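PDB 2CWC: ADP-ribosylglycohydrolase from Thermus thermophilus, which belongs to the ADP-ribosylglycohydrolase family and has an all-helical fold, with helices joined by loops and no strands. Local coordinates for residues Gly13-Leu18 and Glu284-Leu289; Asp75-Met80 and Gly116-Gly121; Asn128-Arg133 and Arg156-Ala161; Met132-Leu137 and Ser149-Ala154. All coordinates share one frame; numbering follows the deposited sequence.

Interaction 1 of 4, residues Gly13-Leu18 and Glu284-Leu289; sequences GAFLGL and EEMEAL
F15 and L16 of helix 6-26 pack on M286, E287 and L289 of helix 283-297. This is an apolar helix-helix contact in an all-helical fold, joining the two ends of the chain. The short segments run roughly antiparallel, at 147° between their directions and 9.3 Å between their axes.

The aromatic contacts centre on F15. Its CG lies anti to the backbone N (chi1 -159°), which carries the ring out to the second helix. CE2 of F15 meets CB of M286 at 3.6 Å. CG of M286 lies at the rim of the ring, in its plane. The sulfur continues along that rim in a Met-aromatic contact, with SD of M286 5.3 Å from the F15 ring centroid. At the far end of the ring, CZ of F15 touches CD1 of L289 at 4.1 Å. Around the contact, L63 of helix 57-72 packs on both F15 and M286, and P136 packs on F15.

The aliphatic contacts belong to L16, which uses both methyls. CD1 of L16 rests against CB of M286. E287 points its CB away from helix 6-26, yet its aliphatic stem still serves as a partner: CG of E287 lies 3.7 Å from CD2 of L16.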
loop_
_atom_site.group_PDB
_atom_site.type_symbol
_atom_site.label_atom_id
_atom_site.label_comp_id
_atom_site.label_asym_id
_atom_site.label_seq_id
_atom_site.Cartn_x
_atom_site.Cartn_y
_atom_site.Cartn_z
ATOM N N GLY A 13 -11.679 -5.385 -1.598
ATOM C CA GLY A 13 -11.025 -4.773 -2.739
ATOM C C GLY A 13 -9.722 -4.082 -2.384
ATOM O O GLY A 13 -8.736 -4.190 -3.110
ATOM N N ALA A 14 -9.715 -3.363 -1.269
ATOM C CA ALA A 14 -8.513 -2.657 -0.840
ATOM C C ALA A 14 -7.395 -3.636 -0.499
ATOM O O ALA A 14 -6.236 -3.410 -0.847
ATOM C CB ALA A 14 -8.826 -1.779 0.372
ATOM N N PHE A 15 -7.751 -4.721 0.184
ATOM C CA PHE A 15 -6.782 -5.729 0.601
ATOM C C PHE A 15 -6.240 -6.533 -0.578
ATOM O O PHE A 15 -5.026 -6.622 -0.766
ATOM C CB PHE A 15 -7.426 -6.678 1.621
ATOM C CG PHE A 15 -6.435 -7.416 2.484
ATOM C CD1 PHE A 15 -6.125 -6.955 3.760
ATOM C CD2 PHE A 15 -5.814 -8.570 2.023
ATOM C CE1 PHE A 15 -5.209 -7.635 4.565
ATOM C CE2 PHE A 15 -4.896 -9.258 2.819
ATOM C CZ PHE A 15 -4.593 -8.789 4.092
ATOM N N LEU A 16 -7.128 -7.128 -1.370
ATOM C CA LEU A 16 -6.670 -7.908 -2.516
ATOM C C LEU A 16 -6.054 -7.017 -3.586
ATOM O O LEU A 16 -5.144 -7.439 -4.303
ATOM C CB LEU A 16 -7.815 -8.737 -3.109
ATOM C CG LEU A 16 -8.027 -10.095 -2.423
ATOM C CD1 LEU A 16 -8.569 -9.893 -1.016
ATOM C CD2 LEU A 16 -8.984 -10.936 -3.239
ATOM N N GLY A 17 -6.540 -5.781 -3.682
ATOM C CA GLY A 17 -6.007 -4.851 -4.663
ATOM C C GLY A 17 -4.529 -4.604 -4.417
ATOM O O GLY A 17 -3.746 -4.457 -5.357
ATOM N N LEU A 18 -4.154 -4.557 -3.142
ATOM C CA LEU A 18 -2.764 -4.346 -2.745
ATOM C C LEU A 18 -1.885 -5.451 -3.337
ATOM O O LEU A 18 -0.849 -5.185 -3.954
ATOM C CB LEU A 18 -2.672 -4.355 -1.213
ATOM C CG LEU A 18 -1.361 -4.073 -0.478
ATOM C CD1 LEU A 18 -1.675 -3.881 0.995
ATOM C CD2 LEU A 18 -0.365 -5.218 -0.667
ATOM N N GLU A 284 -7.732 -16.698 -1.456
ATOM C CA GLU A 284 -8.685 -17.059 -0.407
ATOM C C GLU A 284 -8.231 -16.683 0.995
ATOM O O GLU A 284 -9.038 -16.236 1.814
ATOM C CB GLU A 284 -8.986 -18.560 -0.445
ATOM C CG GLU A 284 -9.723 -19.046 -1.690
ATOM C CD GLU A 284 -8.884 -18.969 -2.950
ATOM O OE1 GLU A 284 -7.639 -19.037 -2.847
ATOM O OE2 GLU A 284 -9.474 -18.858 -4.048
ATOM N N GLU A 285 -6.948 -16.869 1.281
ATOM C CA GLU A 285 -6.425 -16.529 2.595
ATOM C C GLU A 285 -6.558 -15.027 2.838
ATOM O O GLU A 285 -6.895 -14.594 3.944
ATOM C CB GLU A 285 -4.962 -16.969 2.718
ATOM C CG GLU A 285 -4.781 -18.484 2.814
ATOM C CD GLU A 285 -4.767 -19.196 1.465
ATOM O OE1 GLU A 285 -5.240 -18.628 0.458
ATOM O OE2 GLU A 285 -4.283 -20.349 1.416
ATOM N N MET A 286 -6.304 -14.232 1.802
ATOM C CA MET A 286 -6.417 -12.785 1.935
ATOM C C MET A 286 -7.868 -12.341 2.086
ATOM O O MET A 286 -8.164 -11.411 2.838
ATOM C CB MET A 286 -5.768 -12.085 0.738
ATOM C CG MET A 286 -4.262 -12.212 0.735
ATOM S SD MET A 286 -3.488 -11.185 -0.531
ATOM C CE MET A 286 -3.365 -12.342 -1.872
ATOM N N GLU A 287 -8.778 -13.004 1.381
ATOM C CA GLU A 287 -10.192 -12.656 1.483
ATOM C C GLU A 287 -10.671 -12.877 2.913
ATOM O O GLU A 287 -11.422 -12.069 3.461
ATOM C CB GLU A 287 -11.022 -13.507 0.522
ATOM C CG GLU A 287 -10.795 -13.178 -0.942
ATOM C CD GLU A 287 -11.546 -14.115 -1.866
ATOM O OE1 GLU A 287 -11.209 -15.319 -1.895
ATOM O OE2 GLU A 287 -12.475 -13.652 -2.556
ATOM N N ALA A 288 -10.232 -13.978 3.513
ATOM C CA ALA A 288 -10.610 -14.298 4.887
ATOM C C ALA A 288 -10.064 -13.238 5.840
ATOM O O ALA A 288 -10.776 -12.756 6.722
ATOM C CB ALA A 288 -10.078 -15.674 5.264
ATOM N N LEU A 289 -8.800 -12.869 5.651
ATOM C CA LEU A 289 -8.170 -11.860 6.496
ATOM C C LEU A 289 -8.887 -10.520 6.388
ATOM O O LEU A 289 -9.165 -9.871 7.401
ATOM C CB LEU A 289 -6.698 -11.674 6.108
ATOM C CG LEU A 289 -5.681 -12.721 6.566
ATOM C CD1 LEU A 289 -4.329 -12.456 5.908
ATOM C CD2 LEU A 289 -5.553 -12.675 8.080
#

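Interaction 2 of 4, residues Asp75-Met80 and Gly116-Gly121; sequences DPKDQM and GDPYAG
M80 folds back at chi2 and chi3 (-66° and -88°), which brings its thioether to the carbonyl O of P118 and the CB of A120. Y119 has its CG beside the backbone N (chi1 -59°), and its phenol swings round to P76. The two side chains thus reach across between the first turn of helix 76-88 and the loop after helix 105-115. D75 is the N-cap of that first helix. Its OD2 accepts weak bonds from the backbone N of K77 and of D78. The loop makes an Asx turn, in which OD1 of D117 takes the N-H of Y119 at 3.0 Å, from above the carboxylate plane.

P118 is the centre of the packing. Its CB sits 3.9 Å from the backbone N of K77, and a proline-proline contact is made between CB of P118 and CB of P76. The Y119 phenol crosses the P76 ring obliquely, with OH of Y119 3.3 Å from CG of P76. That hydroxyl is hydrogen-bonded to NE of R153, which helps fix the end of the ring. CG of M80 touches O of P118 at 3.4 Å, and CE of M80 meets CB of A120. Y112 of helix 105-115 packs against K77, M80 and A120. At the rim, a water bridges the segments: it donates to O of G116 at 2.6 Å and accepts a weak bond from NZ of K77 at 3.3 Å.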
loop_
_atom_site.group_PDB
_atom_site.type_symbol
_atom_site.label_atom_id
_atom_site.label_comp_id
_atom_site.label_asym_id
_atom_site.label_seq_id
_atom_site.Cartn_x
_atom_site.Cartn_y
_atom_site.Cartn_z
ATOM N N ASP A 75 -0.090 -3.518 18.041
ATOM C CA ASP A 75 1.085 -3.859 18.833
ATOM C C ASP A 75 2.335 -3.848 17.951
ATOM O O ASP A 75 2.707 -4.869 17.372
ATOM C CB ASP A 75 0.871 -5.246 19.445
ATOM C CG ASP A 75 1.980 -5.655 20.394
ATOM O OD1 ASP A 75 1.831 -6.713 21.041
ATOM O OD2 ASP A 75 2.994 -4.935 20.493
ATOM N N PRO A 76 2.997 -2.685 17.841
ATOM C CA PRO A 76 4.210 -2.525 17.029
ATOM C C PRO A 76 5.311 -3.521 17.365
ATOM O O PRO A 76 6.070 -3.934 16.494
ATOM C CB PRO A 76 4.623 -1.087 17.313
ATOM C CG PRO A 76 3.302 -0.404 17.493
ATOM C CD PRO A 76 2.557 -1.386 18.379
ATOM N N LYS A 77 5.403 -3.903 18.633
ATOM C CA LYS A 77 6.417 -4.859 19.049
ATOM C C LYS A 77 6.124 -6.210 18.399
ATOM O O LYS A 77 7.023 -6.866 17.871
ATOM C CB LYS A 77 6.419 -4.982 20.573
ATOM C CG LYS A 77 7.630 -5.683 21.153
ATOM C CD LYS A 77 7.824 -5.278 22.612
ATOM C CE LYS A 77 7.995 -3.765 22.734
ATOM N NZ LYS A 77 8.208 -3.294 24.135
ATOM N N ASP A 78 4.860 -6.619 18.415
ATOM C CA ASP A 78 4.490 -7.891 17.807
ATOM C C ASP A 78 4.657 -7.834 16.292
ATOM O O ASP A 78 5.033 -8.822 15.665
ATOM C CB ASP A 78 3.047 -8.260 18.145
ATOM C CG ASP A 78 2.640 -9.597 17.548
ATOM O OD1 ASP A 78 1.828 -9.606 16.600
ATOM O OD2 ASP A 78 3.141 -10.639 18.021
ATOM N N GLN A 79 4.367 -6.677 15.709
ATOM C CA GLN A 79 4.508 -6.495 14.270
ATOM C C GLN A 79 5.949 -6.747 13.862
ATOM O O GLN A 79 6.218 -7.452 12.890
ATOM C CB GLN A 79 4.108 -5.076 13.871
ATOM C CG GLN A 79 2.622 -4.807 13.974
ATOM C CD GLN A 79 2.302 -3.330 13.906
ATOM O OE1 GLN A 79 3.067 -2.545 13.343
ATOM N NE2 GLN A 79 1.161 -2.944 14.468
ATOM N N MET A 80 6.878 -6.168 14.616
ATOM C CA MET A 80 8.291 -6.338 14.324
ATOM C C MET A 80 8.762 -7.759 14.610
ATOM O O MET A 80 9.631 -8.274 13.907
ATOM C CB MET A 80 9.115 -5.316 15.110
ATOM C CG MET A 80 8.942 -3.888 14.597
ATOM S SD MET A 80 9.590 -3.631 12.911
ATOM C CE MET A 80 11.308 -3.224 13.283
ATOM N N GLY A 116 15.494 -3.826 20.885
ATOM C CA GLY A 116 14.165 -4.038 21.426
ATOM C C GLY A 116 13.222 -2.884 21.114
ATOM O O GLY A 116 12.050 -2.929 21.468
ATOM N N ASP A 117 13.728 -1.846 20.453
ATOM C CA ASP A 117 12.907 -0.686 20.090
ATOM C C ASP A 117 12.070 -1.003 18.846
ATOM O O ASP A 117 12.613 -1.137 17.749
ATOM C CB ASP A 117 13.812 0.514 19.807
ATOM C CG ASP A 117 13.034 1.772 19.457
ATOM O OD1 ASP A 117 11.784 1.740 19.474
ATOM O OD2 ASP A 117 13.683 2.799 19.165
ATOM N N PRO A 118 10.739 -1.121 18.998
ATOM C CA PRO A 118 9.867 -1.428 17.857
ATOM C C PRO A 118 9.852 -0.365 16.763
ATOM O O PRO A 118 9.682 -0.680 15.585
ATOM C CB PRO A 118 8.498 -1.603 18.508
ATOM C CG PRO A 118 8.560 -0.663 19.664
ATOM C CD PRO A 118 9.941 -0.922 20.222
ATOM N N TYR A 119 10.016 0.893 17.154
ATOM C CA TYR A 119 10.023 1.996 16.198
ATOM C C TYR A 119 11.464 2.177 15.748
ATOM O O TYR A 119 12.102 3.194 16.021
ATOM C CB TYR A 119 9.480 3.253 16.878
ATOM C CG TYR A 119 8.070 3.069 17.397
ATOM C CD1 TYR A 119 7.021 2.789 16.523
ATOM C CD2 TYR A 119 7.785 3.153 18.759
ATOM C CE1 TYR A 119 5.722 2.594 16.990
ATOM C CE2 TYR A 119 6.488 2.962 19.239
ATOM C CZ TYR A 119 5.463 2.684 18.346
ATOM O OH TYR A 119 4.181 2.500 18.806
ATOM N N ALA A 120 11.955 1.167 15.037
ATOM C CA ALA A 120 13.335 1.115 14.574
ATOM C C ALA A 120 13.661 1.825 13.271
ATOM O O ALA A 120 14.755 1.652 12.734
ATOM C CB ALA A 120 13.773 -0.339 14.489
ATOM N N GLY A 121 12.727 2.613 12.754
ATOM C CA GLY A 121 12.997 3.329 11.520
ATOM C C GLY A 121 13.860 4.540 11.816
ATOM O O GLY A 121 13.778 5.107 12.905
HETATM O O HOH W 1 11.301 -4.357 23.509
#

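Interaction 3 of 4, residues Asn128-Arg133 and Arg156-Ala161; sequences NGPLMR and RTTHGA
The backbone of P130, in the 3-10 turn 129-132, comes nearest to that of H159 in the irregular segment 156-161, with CA of P130 and CA of H159 6.9 Å apart. The P130 ring lies over one face of the H159 imidazole. CD of P130 stands 3.4 Å from the centroid of the H159 ring, only 8° off its normal, a clear CH-pi contact.

R133 meets T158 edge-on. NH1 of R133 gives a hydrogen bond of 2.7 Å to OG1 of T158, close to the guanidinium plane. NH2 of R133 adds a weak one to the same oxygen. CA of P130 lies over a face of this guanidinium. The chi1 of T158 (61°) turns OG1 toward both R133 and H159, and this oxygen is also hydrogen-bonded to ND1 of H159 at 2.7 Å, at the edge of the imidazole. At the other ring nitrogen, a water joins NE2 of H159 to the backbone N of G129.

One buried hydroxyl therefore links arginine to histidine. With both ring nitrogens engaged and proline over a face, the rotation of the imidazole is probably fixed.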
loop_
_atom_site.group_PDB
_atom_site.type_symbol
_atom_site.label_atom_id
_atom_site.label_comp_id
_atom_site.label_asym_id
_atom_site.label_seq_id
_atom_site.Cartn_x
_atom_site.Cartn_y
_atom_site.Cartn_z
ATOM N N ASN A 128 9.195 4.207 0.231
ATOM C CA ASN A 128 7.760 3.941 0.173
ATOM C C ASN A 128 7.276 2.687 0.903
ATOM O O ASN A 128 6.093 2.348 0.841
ATOM C CB ASN A 128 7.324 3.855 -1.292
ATOM C CG ASN A 128 8.088 2.792 -2.061
ATOM O OD1 ASN A 128 8.529 1.796 -1.487
ATOM N ND2 ASN A 128 8.235 2.990 -3.368
ATOM N N GLY A 129 8.180 2.005 1.596
ATOM C CA GLY A 129 7.816 0.791 2.307
ATOM C C GLY A 129 6.568 0.848 3.177
ATOM O O GLY A 129 5.745 -0.069 3.136
ATOM N N PRO A 130 6.390 1.909 3.980
ATOM C CA PRO A 130 5.208 2.007 4.840
ATOM C C PRO A 130 3.883 2.046 4.088
ATOM O O PRO A 130 2.855 1.629 4.618
ATOM C CB PRO A 130 5.441 3.304 5.612
ATOM C CG PRO A 130 6.924 3.437 5.632
ATOM C CD PRO A 130 7.319 3.021 4.239
ATOM N N LEU A 131 3.908 2.556 2.862
ATOM C CA LEU A 131 2.691 2.670 2.062
ATOM C C LEU A 131 2.185 1.313 1.604
ATOM O O LEU A 131 1.014 1.165 1.251
ATOM C CB LEU A 131 2.945 3.558 0.840
ATOM C CG LEU A 131 3.562 4.935 1.111
ATOM C CD1 LEU A 131 3.669 5.696 -0.195
ATOM C CD2 LEU A 131 2.712 5.703 2.113
ATOM N N MET A 132 3.075 0.328 1.622
ATOM C CA MET A 132 2.763 -1.035 1.207
ATOM C C MET A 132 1.869 -1.803 2.168
ATOM O O MET A 132 1.307 -2.835 1.803
ATOM C CB MET A 132 4.062 -1.824 1.030
ATOM C CG MET A 132 4.765 -1.551 -0.269
ATOM S SD MET A 132 3.869 -2.345 -1.605
ATOM C CE MET A 132 5.180 -3.187 -2.459
ATOM N N ARG A 133 1.736 -1.312 3.394
ATOM C CA ARG A 133 0.933 -2.015 4.385
ATOM C C ARG A 133 -0.117 -1.167 5.100
ATOM O O ARG A 133 -0.385 -1.353 6.291
ATOM C CB ARG A 133 1.876 -2.676 5.395
ATOM C CG ARG A 133 3.056 -1.801 5.772
ATOM C CD ARG A 133 3.974 -2.468 6.785
ATOM N NE ARG A 133 4.646 -1.455 7.591
ATOM C CZ ARG A 133 5.864 -0.977 7.365
ATOM N NH1 ARG A 133 6.355 -0.044 8.167
ATOM N NH2 ARG A 133 6.603 -1.443 6.364
ATOM N N ARG A 156 6.606 4.102 11.430
ATOM C CA ARG A 156 7.833 4.278 12.210
ATOM C C ARG A 156 8.589 3.000 12.564
ATOM O O ARG A 156 9.759 3.053 12.954
ATOM C CB ARG A 156 7.524 5.056 13.492
ATOM C CG ARG A 156 7.200 6.528 13.264
ATOM C CD ARG A 156 6.849 7.211 14.575
ATOM N NE ARG A 156 7.897 6.993 15.570
ATOM C CZ ARG A 156 7.667 6.763 16.858
ATOM N NH1 ARG A 156 6.423 6.722 17.310
ATOM N NH2 ARG A 156 8.681 6.556 17.689
ATOM N N THR A 157 7.933 1.852 12.443
ATOM C CA THR A 157 8.595 0.593 12.749
ATOM C C THR A 157 9.753 0.354 11.779
ATOM O O THR A 157 10.762 -0.249 12.147
ATOM C CB THR A 157 7.615 -0.604 12.662
ATOM O OG1 THR A 157 6.970 -0.609 11.381
ATOM C CG2 THR A 157 6.565 -0.515 13.759
ATOM N N THR A 158 9.621 0.849 10.551
ATOM C CA THR A 158 10.664 0.649 9.553
ATOM C C THR A 158 11.199 1.903 8.865
ATOM O O THR A 158 12.304 1.878 8.318
ATOM C CB THR A 158 10.189 -0.325 8.459
ATOM O OG1 THR A 158 9.033 0.215 7.803
ATOM C CG2 THR A 158 9.830 -1.676 9.072
ATOM N N HIS A 159 10.426 2.989 8.886
ATOM C CA HIS A 159 10.829 4.239 8.237
ATOM C C HIS A 159 10.608 5.433 9.156
ATOM O O HIS A 159 9.536 5.577 9.743
ATOM C CB HIS A 159 10.033 4.444 6.943
ATOM C CG HIS A 159 10.313 3.416 5.890
ATOM N ND1 HIS A 159 10.019 2.080 6.054
ATOM C CD2 HIS A 159 10.882 3.528 4.667
ATOM C CE1 HIS A 159 10.395 1.412 4.979
ATOM N NE2 HIS A 159 10.923 2.268 4.121
ATOM N N GLY A 160 11.608 6.307 9.259
ATOM C CA GLY A 160 11.479 7.449 10.148
ATOM C C GLY A 160 11.467 8.852 9.562
ATOM O O GLY A 160 11.277 9.821 10.302
ATOM N N ALA A 161 11.659 8.977 8.253
ATOM C CA ALA A 161 11.679 10.287 7.607
ATOM C C ALA A 161 10.317 10.979 7.622
ATOM O O ALA A 161 9.285 10.349 7.388
ATOM C CB ALA A 161 12.170 10.151 6.167
HETATM O O HOH W 2 11.195 1.513 1.239
#

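Interaction 4 of 4, residues Met132-Leu137 and Ser149-Ala154; sequences MRLAPL and SLARRA
L137 has the most surface buried here, followed by A154 and A151. L137 projects from helix 134-141 toward helix 147-156 with CG anti to its backbone N (chi1 178°). That torsion carries the branch across, and CD2 meets the backbone beside A151. CD2 of L137 lies 3.4 Å from CA of A151, which is tight for two carbons.

The same methyl also touches CB of A151 at 4.0 Å and CB of A154 at 4.2 Å. It reaches CB of L150 as well, at 4.4 Å. One leucine branch thus fits among three residues of a single helix face, and the small alanines probably allow so close an approach. CD1 of L134 adds a contact to CB of A151 at 4.3 Å. F74 covers both L137 and L150, while helix 162-179 packs on L134.

A154 has a second, polar role through its carbonyl. NH1 of R133 donates to O of A154 at 3.1 Å, almost straight at the hydrogen (170°). The oxygen lies in the guanidinium plane, and the donor is tilted 27° from the carbonyl plane. The same NH1 also bonds to OG1 of T158. OG1 of T157 is hydrogen-bonded to the A154 carbonyl oxygen, which is therefore gripped twice near the end of its helix.

Leucine set against alanines, with a buried arginine tying down a helix end, joins two successive helices in the core of this all-helical fold.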
loop_
_atom_site.group_PDB
_atom_site.type_symbol
_atom_site.label_atom_id
_atom_site.label_comp_id
_atom_site.label_asym_id
_atom_site.label_seq_id
_atom_site.Cartn_x
_atom_site.Cartn_y
_atom_site.Cartn_z
ATOM N N MET A 132 3.075 0.328 1.622
ATOM C CA MET A 132 2.763 -1.035 1.207
ATOM C C MET A 132 1.869 -1.803 2.168
ATOM O O MET A 132 1.307 -2.835 1.803
ATOM C CB MET A 132 4.062 -1.824 1.030
ATOM C CG MET A 132 4.765 -1.551 -0.269
ATOM S SD MET A 132 3.869 -2.345 -1.605
ATOM C CE MET A 132 5.180 -3.187 -2.459
ATOM N N ARG A 133 1.736 -1.312 3.394
ATOM C CA ARG A 133 0.933 -2.015 4.385
ATOM C C ARG A 133 -0.117 -1.167 5.100
ATOM O O ARG A 133 -0.385 -1.353 6.291
ATOM C CB ARG A 133 1.876 -2.676 5.395
ATOM C CG ARG A 133 3.056 -1.801 5.772
ATOM C CD ARG A 133 3.974 -2.468 6.785
ATOM N NE ARG A 133 4.646 -1.455 7.591
ATOM C CZ ARG A 133 5.864 -0.977 7.365
ATOM N NH1 ARG A 133 6.355 -0.044 8.167
ATOM N NH2 ARG A 133 6.603 -1.443 6.364
ATOM N N LEU A 134 -0.721 -0.239 4.371
ATOM C CA LEU A 134 -1.750 0.611 4.948
ATOM C C LEU A 134 -3.078 -0.126 5.084
ATOM O O LEU A 134 -3.670 -0.158 6.162
ATOM C CB LEU A 134 -1.968 1.863 4.086
ATOM C CG LEU A 134 -1.339 3.191 4.528
ATOM C CD1 LEU A 134 -1.897 3.603 5.883
ATOM C CD2 LEU A 134 0.177 3.047 4.580
ATOM N N ALA A 135 -3.535 -0.731 3.991
ATOM C CA ALA A 135 -4.823 -1.419 3.973
ATOM C C ALA A 135 -5.197 -2.223 5.217
ATOM O O ALA A 135 -6.272 -2.018 5.783
ATOM C CB ALA A 135 -4.931 -2.300 2.725
ATOM N N PRO A 136 -4.326 -3.144 5.664
ATOM C CA PRO A 136 -4.661 -3.936 6.854
ATOM C C PRO A 136 -5.047 -3.071 8.048
ATOM O O PRO A 136 -6.050 -3.320 8.722
ATOM C CB PRO A 136 -3.379 -4.727 7.116
ATOM C CG PRO A 136 -2.804 -4.897 5.743
ATOM C CD PRO A 136 -3.016 -3.539 5.118
ATOM N N LEU A 137 -4.242 -2.049 8.300
ATOM C CA LEU A 137 -4.480 -1.155 9.423
ATOM C C LEU A 137 -5.790 -0.384 9.307
ATOM O O LEU A 137 -6.558 -0.310 10.270
ATOM C CB LEU A 137 -3.320 -0.169 9.556
ATOM C CG LEU A 137 -3.470 0.866 10.673
ATOM C CD1 LEU A 137 -3.517 0.168 12.022
ATOM C CD2 LEU A 137 -2.307 1.844 10.622
ATOM N N SER A 149 -2.669 8.693 13.635
ATOM C CA SER A 149 -1.579 8.519 14.587
ATOM C C SER A 149 -1.102 7.070 14.571
ATOM O O SER A 149 0.095 6.799 14.656
ATOM C CB SER A 149 -2.039 8.883 16.001
ATOM O OG SER A 149 -1.008 8.617 16.939
ATOM N N LEU A 150 -2.046 6.138 14.474
ATOM C CA LEU A 150 -1.709 4.719 14.437
ATOM C C LEU A 150 -0.930 4.426 13.162
ATOM O O LEU A 150 0.034 3.657 13.172
ATOM C CB LEU A 150 -2.984 3.871 14.479
ATOM C CG LEU A 150 -3.809 4.019 15.760
ATOM C CD1 LEU A 150 -5.100 3.217 15.654
ATOM C CD2 LEU A 150 -2.979 3.545 16.942
ATOM N N ALA A 151 -1.347 5.051 12.067
ATOM C CA ALA A 151 -0.681 4.855 10.783
ATOM C C ALA A 151 0.764 5.337 10.868
ATOM O O ALA A 151 1.675 4.695 10.334
ATOM C CB ALA A 151 -1.429 5.610 9.684
ATOM N N ARG A 152 0.972 6.465 11.542
ATOM C CA ARG A 152 2.313 7.015 11.697
ATOM C C ARG A 152 3.180 6.065 12.509
ATOM O O ARG A 152 4.332 5.819 12.162
ATOM C CB ARG A 152 2.266 8.385 12.381
ATOM C CG ARG A 152 3.634 8.905 12.816
ATOM C CD ARG A 152 3.528 10.292 13.420
ATOM N NE ARG A 152 3.206 11.284 12.403
ATOM C CZ ARG A 152 4.096 12.088 11.826
ATOM N NH1 ARG A 152 3.703 12.953 10.902
ATOM N NH2 ARG A 152 5.370 12.043 12.187
ATOM N N ARG A 153 2.627 5.531 13.593
ATOM C CA ARG A 153 3.372 4.598 14.429
ATOM C C ARG A 153 3.732 3.336 13.643
ATOM O O ARG A 153 4.853 2.833 13.744
ATOM C CB ARG A 153 2.551 4.251 15.676
ATOM C CG ARG A 153 2.460 5.409 16.662
ATOM C CD ARG A 153 1.402 5.155 17.725
ATOM N NE ARG A 153 1.684 3.961 18.515
ATOM C CZ ARG A 153 0.797 3.371 19.309
ATOM N NH1 ARG A 153 1.133 2.285 19.998
ATOM N NH2 ARG A 153 -0.432 3.857 19.406
ATOM N N ALA A 154 2.787 2.833 12.853
ATOM C CA ALA A 154 3.039 1.636 12.054
ATOM C C ALA A 154 4.155 1.899 11.040
ATOM O O ALA A 154 4.969 1.019 10.757
ATOM C CB ALA A 154 1.756 1.195 11.343
#

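In the fold
Interactions 3 and 4 both begin from the chain around M132 and R133, and their centres lie 8 Å apart. R133 belongs to both, so its guanidinium ties helix 147-156 to the segment that follows it. Interaction 2 sits further out, with its centre about 12 Å from that of interaction 3. The backbone N of G121 probably bonds to O of R156 at 3.0 Å, and CE of M80 packs on T157. Interaction 1 brings together the two ends of the chain, and the other three lie between them in sequence. It touches interactions 3 and 4 where CD1 of L18 packs on O of M132 at 3.3 Å, and interaction 4 also through F15 and P136.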